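Local coordinates for ABC transporter substrate binding protein (Ribose) (Agrobacterium vitis S4, PDB 4WT7), which binds D-allitol in this structure and is probably the sugar- or polyol-binding component of an ABC transporter, at residues A[43-48]-A[251-256]; A[196-201]-A[226-231]; A[201-206]-A[233-238]. All blocks are in the same frame, centred on the assembly; numbering follows the deposited sequence.

Along the chain, contacts 2 and 3 lie inside the long loop that contact 1 closes, and their own segments alternate. Contact 1 joins the start of helix 45-60, in the lobe built on the parallel sheet, to the turn and first residues of helix 254-260, in the lobe of the mixed sheet. It thus spans the ligand cleft. Contacts 2 and 3 both pair helix 198-212 with helix 227-240 in that second lobe. They share Asp201, and their centres are about 9 Å apart. Contact 2, centred about 10 Å from contact 1, backs the ligand-binding Trp226. Contact 3, about 18 Å from contact 1 between centres, continues the helix pair away from the ligand.

Contact 1: residues A[43-48]-A[251-256]; sequences DHFFDL and DGSPEV. With X9X (D-allitol), chain C.
Phe45 and Ser253 bring the two backbones closest, with their CA atoms 5.8 Å apart, where each segment enters a helix. Pro254 CD sits 3.6 Å from the centroid of the Phe45 ring, over one face and offset toward the rim, in a CH-pi contact. CG of Phe45 lies anti to the backbone N (chi1 173°), which carries the ring across to the 251-256 segment.

No direct hydrogen bond crosses between the segments. A water bridge is made by water 2, which accepts from Phe46 N and donates to Asp251 OD2 and, at 2.7 Å, to Ser253 OG. Ser253 OG is also bonded to Asp227.

D-allitol forms the other bridge. His44 NE2 donates to its OAF at 2.8 Å, nearly straight at 167°. The same hydroxyl, OAF, donates to Asp251 OD2 over 2.6 Å, and OAD donates to Asp251 OD1 over 2.7 Å. Asp47 OD1 accepts from OAE at 2.9 Å. One face of the Phe46 ring is turned to the sugar alcohol, with OAB over it. His44 ND1 is bonded to Asp43 OD1, which fixes the rotation of the imidazole.

The two segments belong to different lobes of a periplasmic binding protein fold. Ligand and water thus supply the polar links between them, consistent with a closed, ligand-bound cleft.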
loop_
_atom_site.group_PDB
_atom_site.type_symbol
_atom_site.label_atom_id
_atom_site.label_comp_id
_atom_site.label_asym_id
_atom_site.label_seq_id
_atom_site.Cartn_x
_atom_site.Cartn_y
_atom_site.Cartn_z
ATOM N N ASP A 43 9.328 5.861 4.079
ATOM C CA ASP A 43 10.582 5.149 3.858
ATOM C C ASP A 43 10.612 4.355 2.557
ATOM O O ASP A 43 11.581 3.639 2.299
ATOM C CB ASP A 43 10.856 4.189 5.021
ATOM C CG ASP A 43 10.192 2.847 4.818
ATOM O OD1 ASP A 43 8.992 2.838 4.496
ATOM O OD2 ASP A 43 10.886 1.792 4.934
ATOM N N HIS A 44 9.553 4.434 1.756
ATOM C CA HIS A 44 9.594 3.876 0.407
ATOM C C HIS A 44 8.614 4.566 -0.514
ATOM O O HIS A 44 7.888 5.458 -0.097
ATOM C CB HIS A 44 9.299 2.382 0.428
ATOM C CG HIS A 44 7.929 2.042 0.911
ATOM N ND1 HIS A 44 7.614 1.983 2.256
ATOM C CD2 HIS A 44 6.797 1.705 0.254
ATOM C CE1 HIS A 44 6.342 1.647 2.395
ATOM N NE2 HIS A 44 5.830 1.461 1.194
ATOM N N PHE A 45 8.576 4.097 -1.754
ATOM C CA PHE A 45 7.980 4.827 -2.880
ATOM C C PHE A 45 6.558 5.290 -2.642
ATOM O O PHE A 45 6.261 6.475 -2.771
ATOM C CB PHE A 45 8.014 3.943 -4.124
ATOM C CG PHE A 45 7.298 4.514 -5.292
ATOM C CD1 PHE A 45 7.860 5.556 -6.030
ATOM C CD2 PHE A 45 6.075 3.997 -5.681
ATOM C CE1 PHE A 45 7.188 6.060 -7.145
ATOM C CE2 PHE A 45 5.409 4.495 -6.785
ATOM C CZ PHE A 45 5.955 5.532 -7.510
ATOM N N PHE A 46 5.672 4.367 -2.301
ATOM C CA PHE A 46 4.268 4.714 -2.202
ATOM C C PHE A 46 4.082 5.826 -1.155
ATOM O O PHE A 46 3.430 6.869 -1.416
ATOM C CB PHE A 46 3.440 3.485 -1.850
ATOM C CG PHE A 46 1.978 3.763 -1.719
ATOM C CD1 PHE A 46 1.455 4.220 -0.529
ATOM C CD2 PHE A 46 1.125 3.557 -2.785
ATOM C CE1 PHE A 46 0.111 4.472 -0.402
ATOM C CE2 PHE A 46 -0.228 3.809 -2.671
ATOM C CZ PHE A 46 -0.735 4.275 -1.479
ATOM N N ASP A 47 4.683 5.628 0.013
ATOM C CA ASP A 47 4.442 6.511 1.135
ATOM C C ASP A 47 4.998 7.905 0.900
ATOM O O ASP A 47 4.331 8.889 1.187
ATOM C CB ASP A 47 5.054 5.941 2.419
ATOM C CG ASP A 47 4.525 4.577 2.775
ATOM O OD1 ASP A 47 3.764 3.956 1.993
ATOM O OD2 ASP A 47 4.895 4.103 3.870
ATOM N N LEU A 48 6.241 7.976 0.421
ATOM C CA LEU A 48 6.880 9.243 0.105
ATOM C C LEU A 48 6.067 10.026 -0.936
ATOM O O LEU A 48 5.796 11.197 -0.764
ATOM C CB LEU A 48 8.311 9.008 -0.429
ATOM C CG LEU A 48 9.088 10.294 -0.681
ATOM C CD1 LEU A 48 9.070 11.177 0.529
ATOM C CD2 LEU A 48 10.534 10.007 -1.110
ATOM N N ASP A 251 1.924 -1.865 -5.810
ATOM C CA ASP A 251 2.394 -0.476 -5.655
ATOM C C ASP A 251 2.959 0.071 -6.989
ATOM O O ASP A 251 2.788 1.253 -7.305
ATOM C CB ASP A 251 3.447 -0.300 -4.555
ATOM C CG ASP A 251 2.858 -0.319 -3.164
ATOM O OD1 ASP A 251 1.645 -0.559 -3.051
ATOM O OD2 ASP A 251 3.643 -0.138 -2.188
ATOM N N GLY A 252 3.625 -0.801 -7.757
ATOM C CA GLY A 252 4.383 -0.355 -8.916
ATOM C C GLY A 252 5.494 0.631 -8.577
ATOM O O GLY A 252 5.631 1.679 -9.212
ATOM N N SER A 253 6.285 0.325 -7.562
ATOM C CA SER A 253 7.504 1.093 -7.343
ATOM C C SER A 253 8.368 0.887 -8.593
ATOM O O SER A 253 8.370 -0.184 -9.158
ATOM C CB SER A 253 8.240 0.628 -6.072
ATOM O OG SER A 253 7.332 0.460 -5.001
ATOM N N PRO A 254 9.079 1.928 -9.032
ATOM C CA PRO A 254 9.849 1.830 -10.286
ATOM C C PRO A 254 10.870 0.706 -10.268
ATOM O O PRO A 254 11.024 -0.012 -11.257
ATOM C CB PRO A 254 10.581 3.171 -10.368
ATOM C CG PRO A 254 9.765 4.109 -9.550
ATOM C CD PRO A 254 9.094 3.291 -8.470
ATOM N N GLU A 255 11.586 0.577 -9.166
ATOM C CA GLU A 255 12.615 -0.444 -9.063
ATOM C C GLU A 255 12.046 -1.864 -9.249
ATOM O O GLU A 255 12.745 -2.746 -9.726
ATOM C CB GLU A 255 13.382 -0.291 -7.750
ATOM C CG GLU A 255 12.498 -0.379 -6.471
ATOM C CD GLU A 255 11.940 0.990 -5.933
ATOM O OE1 GLU A 255 11.510 1.893 -6.723
ATOM O OE2 GLU A 255 11.929 1.129 -4.677
ATOM N N VAL A 256 10.771 -2.086 -8.920
ATOM C CA VAL A 256 10.174 -3.425 -9.067
ATOM C C VAL A 256 9.530 -3.644 -10.428
ATOM O O VAL A 256 9.643 -4.728 -11.001
ATOM C CB VAL A 256 9.108 -3.713 -7.968
ATOM C CG1 VAL A 256 8.481 -5.081 -8.158
ATOM C CG2 VAL A 256 9.757 -3.621 -6.616
HETATM O OAA X9X C . 1.427 -0.654 4.898
HETATM C CAG X9X C . 2.413 -1.048 4.013
HETATM C CAI X9X C . 2.223 -0.759 2.560
HETATM O OAC X9X C . 1.228 -1.573 1.986
HETATM C CAK X9X C . 2.030 0.710 2.318
HETATM O OAE X9X C . 3.093 1.327 2.934
HETATM C CAL X9X C . 2.136 1.058 0.832
HETATM O OAF X9X C . 3.339 0.626 0.296
HETATM C CAJ X9X C . 0.969 0.667 -0.051
HETATM O OAD X9X C . 0.993 -0.656 -0.465
HETATM C CAH X9X C . -0.405 1.020 0.480
HETATM O OAB X9X C . -1.386 1.276 -0.503
HETATM O O HOH W 1 11.038 2.487 -2.600
HETATM O O HOH W 2 5.929 1.376 -2.836
#

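Contact 2: residues A[196-201]-A[226-231]; sequences PNTVQD and WDIPQL. With X9X (D-allitol), chain C.
Thr198 meets the indole of Trp226 at its edge, the two side chains coming from opposite directions. Thr198 OG1 is 3.7 Å from Trp226 CH2, near the ring plane. The hydroxyl is bonded to the carbonyl of Val194, so its contact with the indole is packing. The methyl branch of Thr198 touches the indole rim as well as the helix. Thr198 CG2 reaches Ile228 CG2 at 3.6 Å and Pro229 CD at 3.7 Å, with the Thr198 and Ile228 side chains crossing at about a right angle.

Trp226 is covered on both faces. Pro229 CD lies 3.4 Å above the ring plane, over its centre. The opposite face carries D-allitol, with CAI of the ligand 3.7 Å above the plane and offset toward the rim. The indole reaches this place with CG between the backbone N and the carbonyl carbon (chi1 57°). NE1 is bonded to Asp193, which fixes the rotation of the ring. The His44 ring also meets the indole, at an angle of about 40° between planes.

Val199 continues the apolar seam along helix 227-240. Val199 CG2, anti to the carbonyl carbon, touches Ile228 CG2 at 3.6 Å. Val199 CG2 also approaches Leu231 CD2 at 4.1 Å.

These are the first turns of helices 198-212 and 227-240, which lie side by side in the lobe of the mixed sheet. Trp226 sits in the turn between strand 221-224 and the second of these helices. The chemistry is an aromatic platform for the sugar alcohol, backed by proline and edged by threonine. Thr198, Pro229 and Asp193 thus form a second shell and probably keep the ligand-binding indole in its orientation.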
loop_
_atom_site.group_PDB
_atom_site.type_symbol
_atom_site.label_atom_id
_atom_site.label_comp_id
_atom_site.label_asym_id
_atom_site.label_seq_id
_atom_site.Cartn_x
_atom_site.Cartn_y
_atom_site.Cartn_z
ATOM N N PRO A 196 11.128 -0.791 9.041
ATOM C CA PRO A 196 11.968 -0.668 7.836
ATOM C C PRO A 196 12.883 -1.899 7.637
ATOM O O PRO A 196 12.526 -2.961 8.133
ATOM C CB PRO A 196 12.744 0.625 8.093
ATOM C CG PRO A 196 12.899 0.662 9.605
ATOM C CD PRO A 196 11.656 -0.021 10.181
ATOM N N ASN A 197 13.988 -1.784 6.887
ATOM C CA ASN A 197 14.834 -2.948 6.585
ATOM C C ASN A 197 14.071 -3.972 5.753
ATOM O O ASN A 197 14.361 -5.176 5.785
ATOM C CB ASN A 197 15.331 -3.652 7.866
ATOM C CG ASN A 197 16.440 -4.686 7.572
ATOM O OD1 ASN A 197 17.317 -4.437 6.749
ATOM N ND2 ASN A 197 16.371 -5.853 8.212
ATOM N N THR A 198 13.072 -3.503 5.019
ATOM C CA THR A 198 12.144 -4.418 4.382
ATOM C C THR A 198 12.864 -5.379 3.404
ATOM O O THR A 198 12.667 -6.612 3.464
ATOM C CB THR A 198 11.110 -3.642 3.626
ATOM O OG1 THR A 198 10.442 -2.732 4.525
ATOM C CG2 THR A 198 10.099 -4.581 2.959
ATOM N N VAL A 199 13.687 -4.810 2.505
ATOM C CA VAL A 199 14.343 -5.601 1.458
ATOM C C VAL A 199 15.293 -6.681 2.042
ATOM O O VAL A 199 15.156 -7.873 1.733
ATOM C CB VAL A 199 15.081 -4.698 0.441
ATOM C CG1 VAL A 199 15.928 -5.539 -0.517
ATOM C CG2 VAL A 199 14.086 -3.853 -0.339
ATOM N N GLN A 200 16.211 -6.255 2.912
ATOM C CA GLN A 200 17.202 -7.151 3.494
ATOM C C GLN A 200 16.530 -8.276 4.266
ATOM O O GLN A 200 16.938 -9.431 4.185
ATOM C CB GLN A 200 18.183 -6.364 4.382
ATOM C CG GLN A 200 18.989 -5.325 3.565
ATOM C CD GLN A 200 20.113 -4.645 4.363
ATOM O OE1 GLN A 200 20.152 -4.710 5.621
ATOM N NE2 GLN A 200 21.046 -3.991 3.631
ATOM N N ASP A 201 15.467 -7.928 4.980
ATOM C CA ASP A 201 14.695 -8.884 5.762
ATOM C C ASP A 201 13.935 -9.879 4.890
ATOM O O ASP A 201 13.874 -11.072 5.209
ATOM C CB ASP A 201 13.667 -8.159 6.636
ATOM C CG ASP A 201 12.804 -9.134 7.407
ATOM O OD1 ASP A 201 13.259 -9.595 8.470
ATOM O OD2 ASP A 201 11.702 -9.490 6.912
ATOM N N TRP A 226 2.379 -5.608 -0.870
ATOM C CA TRP A 226 3.022 -4.453 -1.458
ATOM C C TRP A 226 4.383 -4.928 -1.964
ATOM O O TRP A 226 4.806 -6.016 -1.631
ATOM C CB TRP A 226 3.149 -3.300 -0.463
ATOM C CG TRP A 226 3.896 -3.651 0.775
ATOM C CD1 TRP A 226 3.583 -4.634 1.678
ATOM C CD2 TRP A 226 5.057 -3.007 1.271
ATOM N NE1 TRP A 226 4.507 -4.662 2.698
ATOM C CE2 TRP A 226 5.419 -3.665 2.481
ATOM C CE3 TRP A 226 5.827 -1.943 0.840
ATOM C CZ2 TRP A 226 6.544 -3.289 3.228
ATOM C CZ3 TRP A 226 6.926 -1.567 1.581
ATOM C CH2 TRP A 226 7.279 -2.238 2.754
ATOM N N ASP A 227 5.091 -4.105 -2.715
ATOM C CA ASP A 227 6.118 -4.655 -3.602
ATOM C C ASP A 227 7.583 -4.566 -3.133
ATOM O O ASP A 227 8.459 -5.123 -3.771
ATOM C CB ASP A 227 5.904 -4.162 -5.040
ATOM C CG ASP A 227 6.271 -2.689 -5.255
ATOM O OD1 ASP A 227 6.651 -1.995 -4.283
ATOM O OD2 ASP A 227 6.166 -2.255 -6.436
ATOM N N ILE A 228 7.836 -3.920 -1.995
ATOM C CA ILE A 228 9.187 -3.869 -1.467
ATOM C C ILE A 228 9.647 -5.219 -0.897
ATOM O O ILE A 228 10.797 -5.626 -1.152
ATOM C CB ILE A 228 9.338 -2.688 -0.477
ATOM C CG1 ILE A 228 8.948 -1.378 -1.192
ATOM C CG2 ILE A 228 10.743 -2.580 0.045
ATOM C CD1 ILE A 228 9.623 -1.172 -2.581
ATOM N N PRO A 229 8.769 -5.943 -0.171
ATOM C CA PRO A 229 9.155 -7.328 0.177
ATOM C C PRO A 229 9.308 -8.173 -1.099
ATOM O O PRO A 229 10.214 -9.038 -1.210
ATOM C CB PRO A 229 7.984 -7.834 1.003
ATOM C CG PRO A 229 7.323 -6.573 1.531
ATOM C CD PRO A 229 7.543 -5.505 0.515
ATOM N N GLN A 230 8.440 -7.906 -2.076
ATOM C CA GLN A 230 8.555 -8.565 -3.369
ATOM C C GLN A 230 9.972 -8.402 -3.911
ATOM O O GLN A 230 10.560 -9.358 -4.394
ATOM C CB GLN A 230 7.518 -8.050 -4.369
ATOM C CG GLN A 230 7.499 -8.779 -5.712
ATOM C CD GLN A 230 6.555 -8.106 -6.724
ATOM O OE1 GLN A 230 6.004 -7.022 -6.473
ATOM N NE2 GLN A 230 6.376 -8.747 -7.871
ATOM N N LEU A 231 10.504 -7.187 -3.834
ATOM C CA LEU A 231 11.857 -6.887 -4.316
ATOM C C LEU A 231 12.908 -7.755 -3.601
ATOM O O LEU A 231 13.730 -8.388 -4.240
ATOM C CB LEU A 231 12.169 -5.408 -4.082
ATOM C CG LEU A 231 13.531 -4.836 -4.500
ATOM C CD1 LEU A 231 13.855 -5.226 -5.937
ATOM C CD2 LEU A 231 13.519 -3.288 -4.319
HETATM O OAA X9X C . 1.427 -0.654 4.898
HETATM C CAG X9X C . 2.413 -1.048 4.013
HETATM C CAI X9X C . 2.223 -0.759 2.560
HETATM O OAC X9X C . 1.228 -1.573 1.986
HETATM C CAK X9X C . 2.030 0.710 2.318
HETATM O OAE X9X C . 3.093 1.327 2.934
HETATM C CAL X9X C . 2.136 1.058 0.832
HETATM O OAF X9X C . 3.339 0.626 0.296
HETATM C CAJ X9X C . 0.969 0.667 -0.051
HETATM O OAD X9X C . 0.993 -0.656 -0.465
HETATM C CAH X9X C . -0.405 1.020 0.480
HETATM O OAB X9X C . -1.386 1.276 -0.503
#

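Contact 3: residues A[201-206]-A[233-238]; sequences DAFAQV and ATQALA
Gln205, on the helix whose Phe203 and Val206 pack against Ala236, has its NE2 held by two acceptors, Asp201 OD2 and the carbonyl of Arg192. The bond from Gln205 NE2 to Asp201 OD2 is 2.8 Å long. It meets the syn side of the carboxylate, 18° out of its plane, and links successive turns of the helix. The bond to Arg192 O joins the helix to the residues before it.

The face turned to helix 227-240 is apolar. Phe203 and Ala236 come closest along the backbone, with CA atoms 5.0 Å apart. The Ala236 methyl lies over one face of the Phe203 ring, a CH-pi contact with CB 4.1 Å from the centroid. Ala236 CB also presses on Phe203 O at 3.4 Å. That oxygen is bonded to the Thr207 hydroxyl. A chi1 of -173° swings the Phe203 ring out over Ala236, with the CB of Gln235 at its edge.

Val206 splits its two branches. Val206 CG1 meets Ala236 CB at 3.8 Å, while CG2 meets Ala233 CB at 3.9 Å. Two alanines on the facing turn let the short helix segments approach to 7.8 Å, crossing at -46°.

Ala202 and Val206 also rest on Phe158 of the mixed sheet. The interface therefore depends on close apolar packing of two helices on one face of that sheet, with no hydrogen bond between the segments.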
loop_
_atom_site.group_PDB
_atom_site.type_symbol
_atom_site.label_atom_id
_atom_site.label_comp_id
_atom_site.label_asym_id
_atom_site.label_seq_id
_atom_site.Cartn_x
_atom_site.Cartn_y
_atom_site.Cartn_z
ATOM N N ASP A 201 15.467 -7.928 4.980
ATOM C CA ASP A 201 14.695 -8.884 5.762
ATOM C C ASP A 201 13.935 -9.879 4.890
ATOM O O ASP A 201 13.874 -11.072 5.209
ATOM C CB ASP A 201 13.667 -8.159 6.636
ATOM C CG ASP A 201 12.804 -9.134 7.407
ATOM O OD1 ASP A 201 13.259 -9.595 8.470
ATOM O OD2 ASP A 201 11.702 -9.490 6.912
ATOM N N ALA A 202 13.315 -9.377 3.817
ATOM C CA ALA A 202 12.534 -10.227 2.938
ATOM C C ALA A 202 13.491 -11.203 2.212
ATOM O O ALA A 202 13.227 -12.412 2.094
ATOM C CB ALA A 202 11.743 -9.365 1.933
ATOM N N PHE A 203 14.619 -10.670 1.770
ATOM C CA PHE A 203 15.687 -11.490 1.203
ATOM C C PHE A 203 16.092 -12.672 2.131
ATOM O O PHE A 203 16.188 -13.831 1.704
ATOM C CB PHE A 203 16.888 -10.595 0.956
ATOM C CG PHE A 203 17.992 -11.264 0.222
ATOM C CD1 PHE A 203 18.908 -12.037 0.899
ATOM C CD2 PHE A 203 18.097 -11.126 -1.137
ATOM C CE1 PHE A 203 19.933 -12.654 0.221
ATOM C CE2 PHE A 203 19.105 -11.743 -1.830
ATOM C CZ PHE A 203 20.023 -12.508 -1.159
ATOM N N ALA A 204 16.332 -12.361 3.406
ATOM C CA ALA A 204 16.764 -13.353 4.395
ATOM C C ALA A 204 15.678 -14.403 4.657
ATOM O O ALA A 204 15.946 -15.597 4.708
ATOM C CB ALA A 204 17.160 -12.639 5.720
ATOM N N GLN A 205 14.431 -13.953 4.808
ATOM C CA GLN A 205 13.321 -14.867 5.066
ATOM C C GLN A 205 13.081 -15.824 3.896
ATOM O O GLN A 205 12.912 -17.044 4.089
ATOM C CB GLN A 205 12.050 -14.068 5.370
ATOM C CG GLN A 205 12.098 -13.346 6.705
ATOM C CD GLN A 205 10.701 -13.108 7.237
ATOM O OE1 GLN A 205 9.997 -14.058 7.564
ATOM N NE2 GLN A 205 10.282 -11.855 7.284
ATOM N N VAL A 206 13.083 -15.281 2.681
ATOM C CA VAL A 206 12.933 -16.113 1.510
ATOM C C VAL A 206 14.145 -17.037 1.390
ATOM O O VAL A 206 13.990 -18.242 1.163
ATOM C CB VAL A 206 12.751 -15.280 0.226
ATOM C CG1 VAL A 206 12.737 -16.178 -1.015
ATOM C CG2 VAL A 206 11.474 -14.488 0.298
ATOM N N ALA A 233 12.300 -10.643 -2.015
ATOM C CA ALA A 233 11.958 -11.978 -2.482
ATOM C C ALA A 233 12.614 -12.317 -3.822
ATOM O O ALA A 233 13.249 -13.362 -3.956
ATOM C CB ALA A 233 10.441 -12.101 -2.597
ATOM N N THR A 234 12.434 -11.428 -4.792
ATOM C CA THR A 234 12.884 -11.644 -6.159
ATOM C C THR A 234 14.406 -11.802 -6.178
ATOM O O THR A 234 14.951 -12.760 -6.747
ATOM C CB THR A 234 12.409 -10.465 -7.042
ATOM O OG1 THR A 234 10.982 -10.397 -6.963
ATOM C CG2 THR A 234 12.829 -10.636 -8.498
ATOM N N GLN A 235 15.084 -10.882 -5.507
ATOM C CA GLN A 235 16.522 -10.976 -5.369
ATOM C C GLN A 235 16.944 -12.313 -4.759
ATOM O O GLN A 235 17.887 -12.929 -5.261
ATOM C CB GLN A 235 17.048 -9.836 -4.509
ATOM C CG GLN A 235 16.838 -8.472 -5.114
ATOM C CD GLN A 235 17.060 -7.351 -4.106
ATOM O OE1 GLN A 235 17.342 -7.605 -2.942
ATOM N NE2 GLN A 235 16.929 -6.107 -4.557
ATOM N N ALA A 236 16.262 -12.762 -3.693
ATOM C CA ALA A 236 16.687 -13.991 -3.024
ATOM C C ALA A 236 16.527 -15.169 -3.985
ATOM O O ALA A 236 17.351 -16.071 -3.989
ATOM C CB ALA A 236 15.901 -14.232 -1.699
ATOM N N LEU A 237 15.500 -15.145 -4.833
ATOM C CA LEU A 237 15.340 -16.204 -5.825
ATOM C C LEU A 237 16.534 -16.259 -6.791
ATOM O O LEU A 237 17.052 -17.351 -7.106
ATOM C CB LEU A 237 14.059 -16.034 -6.627
ATOM C CG LEU A 237 12.756 -16.119 -5.824
ATOM C CD1 LEU A 237 11.606 -15.790 -6.709
ATOM C CD2 LEU A 237 12.571 -17.507 -5.169
ATOM N N ALA A 238 16.976 -15.093 -7.255
ATOM C CA ALA A 238 18.079 -15.058 -8.220
ATOM C C ALA A 238 19.360 -15.564 -7.551
ATOM O O ALA A 238 20.042 -16.452 -8.060
ATOM C CB ALA A 238 18.271 -13.653 -8.770
#